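Side-chain contacts in uncharacterized protein (Bacteroides ovatus, PDB 4E6F), which is of unknown function but belongs to the DUF4468 family, whose domain has a TBP-like fold: residues V25-E30 against E129-K134; V95-T100 against D160-D165; E113-T118 against R153-F158. One frame throughout, in Å; residues are numbered along the deposited sequence.

The three contacts lie between a curved antiparallel sheet and the segments packed against it. Interactions 2 and 3 both use helix 149-169, with centres about 9 Å apart, and their strands, 90-104 and 107-119, are sheet neighbours. Interaction 1 brings in strand 24-32, on the other side of 107-119; its centre is about 9 Å from that of interaction 3 and about 12 Å from that of interaction 2. F27 and I131 continue the apolar layer into interaction 3: F27 CE1 is 3.6 Å from I115 CD1, and I131 CD1 is 3.6 Å from T155 CG2. Y97 CE2 to F158 CZ, 3.6 Å, joins interactions 2 and 3, which also share one 1,2-ethanediol. No active site is known.

Interaction 1: residues V25-E30 against E129-K134; sequences VVFSKE and EWITDK
V25 and T132 both turn CG2 opposite the carbonyl carbon and beside the backbone N, V25 with CG1 anti to N (chi1 170°), and these two methyls are the ones that meet. In I131, CG1 sits between the backbone N and the carbonyl carbon (chi1 62°) and the chain then runs out extended, which delivers CD1 to the ring of F27. The first pair is tight: V25 CG2 lies 3.4 Å from T132 CG2, closer than usual for two methyl carbons. The second is ordinary apolar packing, with I131 CD1 4.1 Å from F27 CZ. That methyl stands at the ring edge, near its plane. All four residues are buried, and the contact is wholly hydrophobic. T132 keeps its hydroxyl turned to other work: OG1 is hydrogen-bonded to the backbone oxygen of E128, whose carboxylate in turn takes V25 N. T132 occupies the N-cap position of helix 133-136, although its side chain makes no capping bond. The contact thus closes the loop before that short helix over the start of strand 24-32, which pairs with strand 107-119, while F27 and I131 also reach T155 on helix 149-169.

Interaction 2: residues V95-T100 against D160-D165; sequences VNYQIT and DDMFMD. With EDO (1,2-ethanediol), chain E.
M162, a selenomethionine on helix 149-169, reaches I99 and Y97 of strand 90-104 across the interior of the TBP-like fold, where a helix packs against a curved antiparallel sheet. At the closest pairing, I99 and M162, the CA atoms are 9.7 Å apart, a gap that side chains must span. M162 was modelled in two conformers; in this one, CB leaves the helix toward the strand, and the chain runs nearly straight: CG is anti to the backbone N (chi1 -177°) and SE is anti to CA (chi2 168°). CB and CG serve as the stalk. SE is the first atom to meet the strand, 4.0 Å from both I99 CG1 and I99 CD1. A bend about the CG-SE bond (chi3 -70°) then sets the terminal methyl, and CE ends 3.7 Å from I99 CD1, so the two side chains meet tip to tip. The same CE is 4.2 Å from Y97 CE1, approaching that ring obliquely. Y97 meets the methyl through a ring carbon; its hydroxyl is engaged elsewhere, OH being hydrogen-bonded to E79 OE2 and N56 ND2. Helix 38-54 supplies M49 and L53 against I99. Strand alternation sends Y97 and I99 to the helix and leaves Q98 and T100 on the other side, where Q98 NE2 donates to T100 OG1 (3.0 Å). On that side too, a 1,2-ethanediol, probably from the crystallisation liquor, gives a hydrogen bond from its O2 to the backbone O of Y97, 2.9 Å away.

Interaction 3: residues E113-T118 against R153-F158; sequences EKIRFT and RKTVDF. With NO3 (nitrate ion), chain C; EDO (1,2-ethanediol), chain E.
F117 sets the edge of its ring against a hydroxyl: CZ is 3.3 Å and CE1 3.6 Å from OG1 of T155, which lies near the ring plane. This is an aromatic C-H edge facing an oxygen, consistent with a weakly polar contact. T155 holds OG1 anti to the carbonyl carbon (chi1 -54°), where it is also hydrogen-bonded to the backbone oxygen of W151 one turn earlier in helix 149-169; W151 in turn meets F117 edge-to-face. The other branch, T155 CG2, is only loosely applied to I115 CD1, at 4.5 Å. The contact joins helix 149-169 to strand 107-119, with T93 of strand 90-104 also touching F117. At the helix surface a nitrate ion, probably from the crystallisation liquor, is held by K154. The K154 side chain folds back twice along its length, putting NZ 2.8 Å from nitrate O2, with a weaker bond to O3; R153 NH1 adds a weak one to O2 (155°). Replacing K154 with an alanine would probably leave the nitrate with little more than R153's weak bond to hold it. Buried T155 thus satisfies its hydroxyl within its own helix and probably presents a partly negative oxygen to the slightly positive ring edge, which would let the polar group sit in apolar packing without a hydrogen bond to the strand.

Interaction 1: residues V25-E30 against E129-K134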
loop_
_atom_site.group_PDB
_atom_site.type_symbol
_atom_site.label_atom_id
_atom_site.label_comp_id
_atom_site.label_asym_id
_atom_site.label_seq_id
_atom_site.Cartn_x
_atom_site.Cartn_y
_atom_site.Cartn_z
ATOM N N VAL A 25 6.403 5.593 -7.603
ATOM C CA VAL A 25 5.765 4.321 -7.268
ATOM C C VAL A 25 4.354 4.591 -6.773
ATOM O O VAL A 25 4.156 5.346 -5.805
ATOM C CB VAL A 25 6.590 3.519 -6.240
ATOM C CG1 VAL A 25 5.795 2.311 -5.720
ATOM C CG2 VAL A 25 7.905 3.070 -6.864
ATOM N N VAL A 26 3.367 3.961 -7.424
ATOM C CA VAL A 26 1.977 4.084 -7.012
ATOM C C VAL A 26 1.330 2.712 -7.119
ATOM O O VAL A 26 1.164 2.220 -8.238
ATOM C CB VAL A 26 1.195 5.111 -7.869
ATOM C CG1 VAL A 26 -0.265 5.222 -7.403
ATOM C CG2 VAL A 26 1.866 6.489 -7.854
ATOM N N PHE A 27 0.967 2.092 -5.997
ATOM C CA PHE A 27 0.188 0.847 -6.071
ATOM C C PHE A 27 -1.263 1.248 -6.215
ATOM O O PHE A 27 -1.674 2.232 -5.604
ATOM C CB PHE A 27 0.388 -0.009 -4.807
ATOM C CG PHE A 27 1.789 -0.529 -4.613
ATOM C CD1 PHE A 27 2.731 0.209 -3.907
ATOM C CD2 PHE A 27 2.169 -1.762 -5.142
ATOM C CE1 PHE A 27 4.036 -0.279 -3.715
ATOM C CE2 PHE A 27 3.480 -2.251 -4.952
ATOM C CZ PHE A 27 4.400 -1.504 -4.243
ATOM N N SER A 28 -2.033 0.542 -7.020
ATOM C CA SER A 28 -3.430 0.938 -7.172
ATOM C C SER A 28 -4.340 -0.253 -7.405
ATOM O O SER A 28 -3.918 -1.307 -7.907
ATOM C CB SER A 28 -3.597 1.934 -8.310
ATOM O OG SER A 28 -3.256 1.346 -9.551
ATOM N N LYS A 29 -5.605 -0.061 -7.045
ATOM C CA LYS A 29 -6.630 -1.056 -7.293
ATOM C C LYS A 29 -7.926 -0.354 -7.502
ATOM O O LYS A 29 -8.280 0.581 -6.756
ATOM C CB LYS A 29 -6.747 -2.071 -6.141
ATOM C CG LYS A 29 -7.669 -3.288 -6.435
ATOM C CD LYS A 29 -6.976 -4.358 -7.231
ATOM C CE LYS A 29 -6.094 -5.232 -6.378
ATOM N NZ LYS A 29 -5.280 -6.162 -7.199
ATOM N N GLU A 30 -8.645 -0.805 -8.528
ATOM C CA GLU A 30 -9.972 -0.297 -8.809
ATOM C C GLU A 30 -10.990 -1.269 -8.253
ATOM O O GLU A 30 -10.769 -2.505 -8.289
ATOM C CB GLU A 30 -10.226 -0.116 -10.312
ATOM C CG GLU A 30 -9.467 1.026 -10.960
ATOM C CD GLU A 30 -9.620 1.137 -12.466
ATOM O OE1 GLU A 30 -9.990 0.129 -13.113
ATOM O OE2 GLU A 30 -9.351 2.235 -13.004
ATOM N N GLU A 129 13.775 4.634 -5.736
ATOM C CA GLU A 129 15.197 4.322 -5.921
ATOM C C GLU A 129 15.536 3.022 -5.223
ATOM O O GLU A 129 16.731 2.713 -5.040
ATOM C CB GLU A 129 16.098 5.472 -5.376
ATOM C CG GLU A 129 15.506 6.879 -5.429
ATOM C CD GLU A 129 15.167 7.460 -6.790
ATOM O OE1 GLU A 129 15.825 7.094 -7.791
ATOM O OE2 GLU A 129 14.265 8.328 -6.843
ATOM N N TRP A 130 14.491 2.224 -4.834
ATOM C CA TRP A 130 14.700 1.052 -4.028
ATOM C C TRP A 130 13.941 -0.222 -4.481
ATOM O O TRP A 130 14.555 -1.281 -4.617
ATOM C CB TRP A 130 14.289 1.425 -2.606
ATOM C CG TRP A 130 15.054 0.728 -1.528
ATOM C CD1 TRP A 130 14.529 -0.003 -0.507
ATOM C CD2 TRP A 130 16.484 0.676 -1.370
ATOM N NE1 TRP A 130 15.537 -0.484 0.297
ATOM C CE2 TRP A 130 16.748 -0.090 -0.213
ATOM C CE3 TRP A 130 17.571 1.223 -2.084
ATOM C CZ2 TRP A 130 18.057 -0.378 0.219
ATOM C CZ3 TRP A 130 18.867 0.944 -1.655
ATOM C CH2 TRP A 130 19.099 0.153 -0.515
ATOM N N ILE A 131 12.598 -0.134 -4.686
ATOM C CA ILE A 131 11.801 -1.341 -5.010
ATOM C C ILE A 131 11.294 -1.396 -6.450
ATOM O O ILE A 131 10.586 -2.332 -6.802
ATOM C CB ILE A 131 10.612 -1.518 -4.020
ATOM C CG1 ILE A 131 9.604 -0.329 -4.069
ATOM C CG2 ILE A 131 11.140 -1.741 -2.601
ATOM C CD1 ILE A 131 8.287 -0.634 -3.349
ATOM N N THR A 132 11.615 -0.397 -7.262
ATOM C CA THR A 132 11.215 -0.393 -8.668
ATOM C C THR A 132 11.955 -1.482 -9.448
ATOM O O THR A 132 13.019 -1.942 -9.007
ATOM C CB THR A 132 11.508 0.961 -9.298
ATOM O OG1 THR A 132 12.873 1.301 -9.039
ATOM C CG2 THR A 132 10.564 2.053 -8.789
ATOM N N ASP A 133 11.408 -1.886 -10.602
ATOM C CA ASP A 133 12.052 -2.929 -11.431
ATOM C C ASP A 133 13.523 -2.627 -11.701
ATOM O O ASP A 133 14.358 -3.535 -11.659
ATOM C CB ASP A 133 11.329 -3.055 -12.788
ATOM C CG ASP A 133 9.929 -3.627 -12.743
ATOM O OD1 ASP A 133 9.423 -3.905 -11.622
ATOM O OD2 ASP A 133 9.337 -3.827 -13.830
ATOM N N LYS A 134 13.836 -1.350 -11.997
ATOM C CA LYS A 134 15.186 -0.893 -12.336
ATOM C C LYS A 134 16.213 -1.353 -11.301
ATOM O O LYS A 134 17.323 -1.755 -11.669
ATOM C CB LYS A 134 15.194 0.650 -12.456
ATOM C CG LYS A 134 16.509 1.251 -12.940
ATOM C CD LYS A 134 16.438 2.773 -12.895
ATOM C CE LYS A 134 17.788 3.419 -13.085
ATOM N NZ LYS A 134 17.689 4.899 -13.039
#

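Interaction 2: residues V95-T100 against D160-D165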
loop_
_atom_site.group_PDB
_atom_site.type_symbol
_atom_site.label_atom_id
_atom_site.label_comp_id
_atom_site.label_asym_id
_atom_site.label_seq_id
_atom_site.Cartn_x
_atom_site.Cartn_y
_atom_site.Cartn_z
ATOM N N VAL A 95 7.720 2.644 7.621
ATOM C CA VAL A 95 7.251 3.055 6.310
ATOM C C VAL A 95 6.305 4.220 6.522
ATOM O O VAL A 95 5.530 4.198 7.472
ATOM C CB VAL A 95 6.598 1.912 5.472
ATOM C CG1 VAL A 95 5.318 1.379 6.124
ATOM C CG2 VAL A 95 6.314 2.362 4.032
ATOM N N ASN A 96 6.397 5.241 5.668
ATOM C CA ASN A 96 5.460 6.364 5.633
ATOM C C ASN A 96 4.851 6.356 4.269
ATOM O O ASN A 96 5.540 6.066 3.284
ATOM C CB ASN A 96 6.114 7.698 5.935
ATOM C CG ASN A 96 6.424 7.873 7.399
ATOM O OD1 ASN A 96 5.610 8.395 8.204
ATOM N ND2 ASN A 96 7.596 7.406 7.783
ATOM N N TYR A 97 3.550 6.651 4.191
ATOM C CA TYR A 97 2.884 6.572 2.893
ATOM C C TYR A 97 1.661 7.483 2.857
ATOM O O TYR A 97 1.228 7.963 3.904
ATOM C CB TYR A 97 2.439 5.101 2.617
ATOM C CG TYR A 97 1.607 4.491 3.735
ATOM C CD1 TYR A 97 0.231 4.727 3.820
ATOM C CD2 TYR A 97 2.210 3.762 4.761
ATOM C CE1 TYR A 97 -0.528 4.208 4.869
ATOM C CE2 TYR A 97 1.451 3.213 5.806
ATOM C CZ TYR A 97 0.083 3.443 5.851
ATOM O OH TYR A 97 -0.674 2.933 6.882
ATOM N N GLN A 98 1.060 7.639 1.669
ATOM C CA GLN A 98 -0.206 8.330 1.529
ATOM C C GLN A 98 -1.189 7.375 0.879
ATOM O O GLN A 98 -0.817 6.621 -0.029
ATOM C CB GLN A 98 -0.031 9.591 0.673
ATOM C CG GLN A 98 -1.350 10.345 0.445
ATOM C CD GLN A 98 -1.147 11.704 -0.191
ATOM O OE1 GLN A 98 -0.233 12.456 0.181
ATOM N NE2 GLN A 98 -2.028 12.036 -1.148
ATOM N N ILE A 99 -2.432 7.360 1.395
ATOM C CA ILE A 99 -3.534 6.595 0.786
ATOM C C ILE A 99 -4.404 7.628 0.096
ATOM O O ILE A 99 -4.847 8.566 0.761
ATOM C CB ILE A 99 -4.384 5.800 1.805
ATOM C CG1 ILE A 99 -3.510 4.989 2.761
ATOM C CG2 ILE A 99 -5.404 4.894 1.051
ATOM C CD1 ILE A 99 -4.343 4.326 3.935
ATOM N N THR A 100 -4.682 7.453 -1.197
ATOM C CA THR A 100 -5.515 8.384 -1.959
ATOM C C THR A 100 -6.676 7.598 -2.523
ATOM O O THR A 100 -6.453 6.625 -3.255
ATOM C CB THR A 100 -4.698 9.054 -3.040
ATOM O OG1 THR A 100 -3.638 9.782 -2.392
ATOM C CG2 THR A 100 -5.553 10.006 -3.924
ATOM N N ASP A 160 -1.079 -5.375 -1.203
ATOM C CA ASP A 160 -2.107 -6.395 -1.388
ATOM C C ASP A 160 -3.015 -6.499 -0.170
ATOM O O ASP A 160 -4.240 -6.675 -0.318
ATOM C CB ASP A 160 -1.469 -7.757 -1.658
ATOM C CG ASP A 160 -0.853 -7.881 -3.031
ATOM O OD1 ASP A 160 -1.216 -7.068 -3.922
ATOM O OD2 ASP A 160 -0.097 -8.866 -3.257
ATOM N N ASP A 161 -2.423 -6.386 1.030
ATOM C CA ASP A 161 -3.200 -6.456 2.265
ATOM C C ASP A 161 -4.196 -5.294 2.341
ATOM O O ASP A 161 -5.352 -5.484 2.743
ATOM C CB ASP A 161 -2.282 -6.452 3.488
ATOM C CG ASP A 161 -3.017 -6.781 4.768
ATOM O OD1 ASP A 161 -3.744 -7.812 4.793
ATOM O OD2 ASP A 161 -2.961 -5.965 5.699
HETATM N N MSE A 162 -3.746 -4.113 1.941
HETATM C CA MSE A 162 -4.598 -2.930 1.960
HETATM C C MSE A 162 -5.760 -3.070 0.999
HETATM O O MSE A 162 -6.893 -2.720 1.343
HETATM C CB MSE A 162 -3.797 -1.693 1.596
HETATM C CG MSE A 162 -4.643 -0.430 1.683
HETATM SE SE MSE A 162 -3.557 1.147 1.585
HETATM C CE MSE A 162 -2.690 1.025 3.295
ATOM N N PHE A 163 -5.483 -3.580 -0.215
ATOM C CA PHE A 163 -6.526 -3.725 -1.219
ATOM C C PHE A 163 -7.541 -4.792 -0.796
ATOM O O PHE A 163 -8.733 -4.635 -1.072
ATOM C CB PHE A 163 -5.928 -3.995 -2.596
ATOM C CG PHE A 163 -5.046 -2.854 -3.066
ATOM C CD1 PHE A 163 -5.400 -1.521 -2.813
ATOM C CD2 PHE A 163 -3.886 -3.101 -3.789
ATOM C CE1 PHE A 163 -4.587 -0.466 -3.242
ATOM C CE2 PHE A 163 -3.070 -2.038 -4.212
ATOM C CZ PHE A 163 -3.427 -0.735 -3.935
HETATM N N MSE A 164 -7.087 -5.845 -0.096
HETATM C CA MSE A 164 -8.004 -6.831 0.459
HETATM C C MSE A 164 -8.888 -6.175 1.550
HETATM O O MSE A 164 -10.105 -6.407 1.591
HETATM C CB MSE A 164 -7.231 -8.039 1.040
HETATM C CG MSE A 164 -8.126 -9.064 1.767
HETATM SE SE MSE A 164 -9.537 -9.884 0.665
HETATM C CE MSE A 164 -8.395 -10.787 -0.647
ATOM N N ASP A 165 -8.272 -5.316 2.405
ATOM C CA ASP A 165 -8.993 -4.628 3.454
ATOM C C ASP A 165 -10.128 -3.791 2.868
ATOM O O ASP A 165 -11.236 -3.772 3.415
ATOM C CB ASP A 165 -8.033 -3.734 4.242
ATOM C CG ASP A 165 -8.340 -3.727 5.708
ATOM O OD1 ASP A 165 -8.362 -4.830 6.317
ATOM O OD2 ASP A 165 -8.612 -2.640 6.244
HETATM C C1 EDO E . 4.455 10.349 3.424
HETATM O O1 EDO E . 3.493 9.869 2.495
HETATM C C2 EDO E . 3.762 10.724 4.760
HETATM O O2 EDO E . 3.120 9.586 5.347
#

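Interaction 3: residues E113-T118 against R153-F158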
loop_
_atom_site.group_PDB
_atom_site.type_symbol
_atom_site.label_atom_id
_atom_site.label_comp_id
_atom_site.label_asym_id
_atom_site.label_seq_id
_atom_site.Cartn_x
_atom_site.Cartn_y
_atom_site.Cartn_z
ATOM N N GLU A 113 0.708 5.658 -2.325
ATOM C CA GLU A 113 1.802 6.416 -2.926
ATOM C C GLU A 113 2.661 7.149 -1.914
ATOM O O GLU A 113 2.430 7.045 -0.710
ATOM C CB GLU A 113 1.207 7.420 -3.927
ATOM C CG GLU A 113 0.167 8.366 -3.325
ATOM C CD GLU A 113 -0.386 9.395 -4.291
ATOM O OE1 GLU A 113 0.279 9.681 -5.312
ATOM O OE2 GLU A 113 -1.504 9.896 -4.045
ATOM N N LYS A 114 3.693 7.871 -2.418
ATOM C CA LYS A 114 4.623 8.641 -1.597
ATOM C C LYS A 114 5.229 7.736 -0.502
ATOM O O LYS A 114 5.291 8.107 0.674
ATOM C CB LYS A 114 3.926 9.884 -1.001
ATOM C CG LYS A 114 3.405 10.816 -2.085
ATOM C CD LYS A 114 2.746 12.018 -1.433
ATOM C CE LYS A 114 2.098 12.909 -2.443
ATOM N NZ LYS A 114 1.469 14.073 -1.750
ATOM N N ILE A 115 5.659 6.547 -0.916
ATOM C CA ILE A 115 6.196 5.545 -0.000
ATOM C C ILE A 115 7.665 5.799 0.268
ATOM O O ILE A 115 8.467 5.875 -0.673
ATOM C CB ILE A 115 5.990 4.139 -0.588
ATOM C CG1 ILE A 115 4.476 3.875 -0.829
ATOM C CG2 ILE A 115 6.648 3.050 0.329
ATOM C CD1 ILE A 115 4.163 2.684 -1.691
ATOM N N ARG A 116 8.012 5.907 1.554
ATOM C CA ARG A 116 9.397 6.098 1.955
ATOM C C ARG A 116 9.657 5.299 3.208
ATOM O O ARG A 116 8.789 5.163 4.077
ATOM C CB ARG A 116 9.737 7.586 2.142
ATOM C CG ARG A 116 8.917 8.277 3.196
ATOM C CD ARG A 116 9.258 9.764 3.297
ATOM N NE ARG A 116 8.329 10.432 4.207
ATOM C CZ ARG A 116 8.472 10.472 5.527
ATOM N NH1 ARG A 116 9.531 9.914 6.104
ATOM N NH2 ARG A 116 7.557 11.065 6.279
ATOM N N PHE A 117 10.868 4.788 3.299
ATOM C CA PHE A 117 11.294 3.937 4.396
ATOM C C PHE A 117 12.300 4.625 5.272
ATOM O O PHE A 117 13.138 5.391 4.771
ATOM C CB PHE A 117 11.940 2.665 3.832
ATOM C CG PHE A 117 11.088 1.904 2.841
ATOM C CD1 PHE A 117 10.022 1.113 3.274
ATOM C CD2 PHE A 117 11.348 1.979 1.474
ATOM C CE1 PHE A 117 9.216 0.421 2.351
ATOM C CE2 PHE A 117 10.555 1.276 0.550
ATOM C CZ PHE A 117 9.510 0.482 0.998
ATOM N N THR A 118 12.213 4.355 6.579
ATOM C CA THR A 118 13.177 4.833 7.573
ATOM C C THR A 118 13.653 3.578 8.282
ATOM O O THR A 118 12.900 2.945 9.033
ATOM C CB THR A 118 12.587 5.889 8.497
ATOM O OG1 THR A 118 12.023 6.920 7.693
ATOM C CG2 THR A 118 13.648 6.485 9.432
ATOM N N ARG A 153 9.197 -7.636 -1.683
ATOM C CA ARG A 153 8.145 -8.556 -1.249
ATOM C C ARG A 153 7.231 -7.939 -0.195
ATOM O O ARG A 153 6.003 -8.049 -0.303
ATOM C CB ARG A 153 8.746 -9.826 -0.623
ATOM C CG ARG A 153 9.359 -10.787 -1.600
ATOM C CD ARG A 153 9.544 -12.152 -0.938
ATOM N NE ARG A 153 10.494 -12.971 -1.689
ATOM C CZ ARG A 153 11.794 -13.091 -1.412
ATOM N NH1 ARG A 153 12.317 -12.487 -0.349
ATOM N NH2 ARG A 153 12.570 -13.845 -2.177
ATOM N N LYS A 154 7.824 -7.398 0.881
ATOM C CA LYS A 154 7.005 -6.929 1.997
ATOM C C LYS A 154 6.195 -5.691 1.619
ATOM O O LYS A 154 5.085 -5.537 2.144
ATOM C CB LYS A 154 7.848 -6.727 3.268
ATOM C CG LYS A 154 8.454 -8.045 3.793
ATOM C CD LYS A 154 7.418 -9.095 4.145
ATOM C CE LYS A 154 8.002 -10.279 4.882
ATOM N NZ LYS A 154 8.430 -11.372 3.964
ATOM N N THR A 155 6.698 -4.843 0.698
ATOM C CA THR A 155 5.902 -3.672 0.291
ATOM C C THR A 155 4.735 -4.122 -0.609
ATOM O O THR A 155 3.604 -3.651 -0.444
ATOM C CB THR A 155 6.750 -2.591 -0.393
ATOM O OG1 THR A 155 7.843 -2.267 0.476
ATOM C CG2 THR A 155 5.929 -1.309 -0.676
ATOM N N VAL A 156 4.997 -5.042 -1.546
ATOM C CA VAL A 156 3.924 -5.586 -2.396
ATOM C C VAL A 156 2.872 -6.283 -1.497
ATOM O O VAL A 156 1.668 -6.075 -1.706
ATOM C CB VAL A 156 4.475 -6.527 -3.514
ATOM C CG1 VAL A 156 3.337 -7.295 -4.222
ATOM C CG2 VAL A 156 5.299 -5.738 -4.537
ATOM N N ASP A 157 3.307 -7.095 -0.504
ATOM C CA ASP A 157 2.361 -7.755 0.414
ATOM C C ASP A 157 1.535 -6.717 1.173
ATOM O O ASP A 157 0.336 -6.927 1.378
ATOM C CB ASP A 157 3.082 -8.659 1.423
ATOM C CG ASP A 157 3.759 -9.872 0.804
ATOM O OD1 ASP A 157 3.522 -10.141 -0.394
ATOM O OD2 ASP A 157 4.539 -10.545 1.521
ATOM N N PHE A 158 2.193 -5.630 1.617
ATOM C CA PHE A 158 1.527 -4.560 2.338
ATOM C C PHE A 158 0.410 -3.933 1.474
ATOM O O PHE A 158 -0.710 -3.718 1.956
ATOM C CB PHE A 158 2.571 -3.506 2.727
ATOM C CG PHE A 158 1.985 -2.317 3.432
ATOM C CD1 PHE A 158 1.821 -2.323 4.809
ATOM C CD2 PHE A 158 1.595 -1.189 2.718
ATOM C CE1 PHE A 158 1.268 -1.227 5.469
ATOM C CE2 PHE A 158 1.017 -0.090 3.377
ATOM C CZ PHE A 158 0.852 -0.128 4.746
HETATM N N NO3 C . 11.705 -11.251 3.042
HETATM O O1 NO3 C . 12.821 -11.629 2.718
HETATM O O2 NO3 C . 10.736 -11.355 2.324
HETATM O O3 NO3 C . 11.560 -10.678 4.235
HETATM C C1 EDO E . 4.455 10.349 3.424
HETATM O O1 EDO E . 3.493 9.869 2.495
HETATM C C2 EDO E . 3.762 10.724 4.760
HETATM O O2 EDO E . 3.120 9.586 5.347
#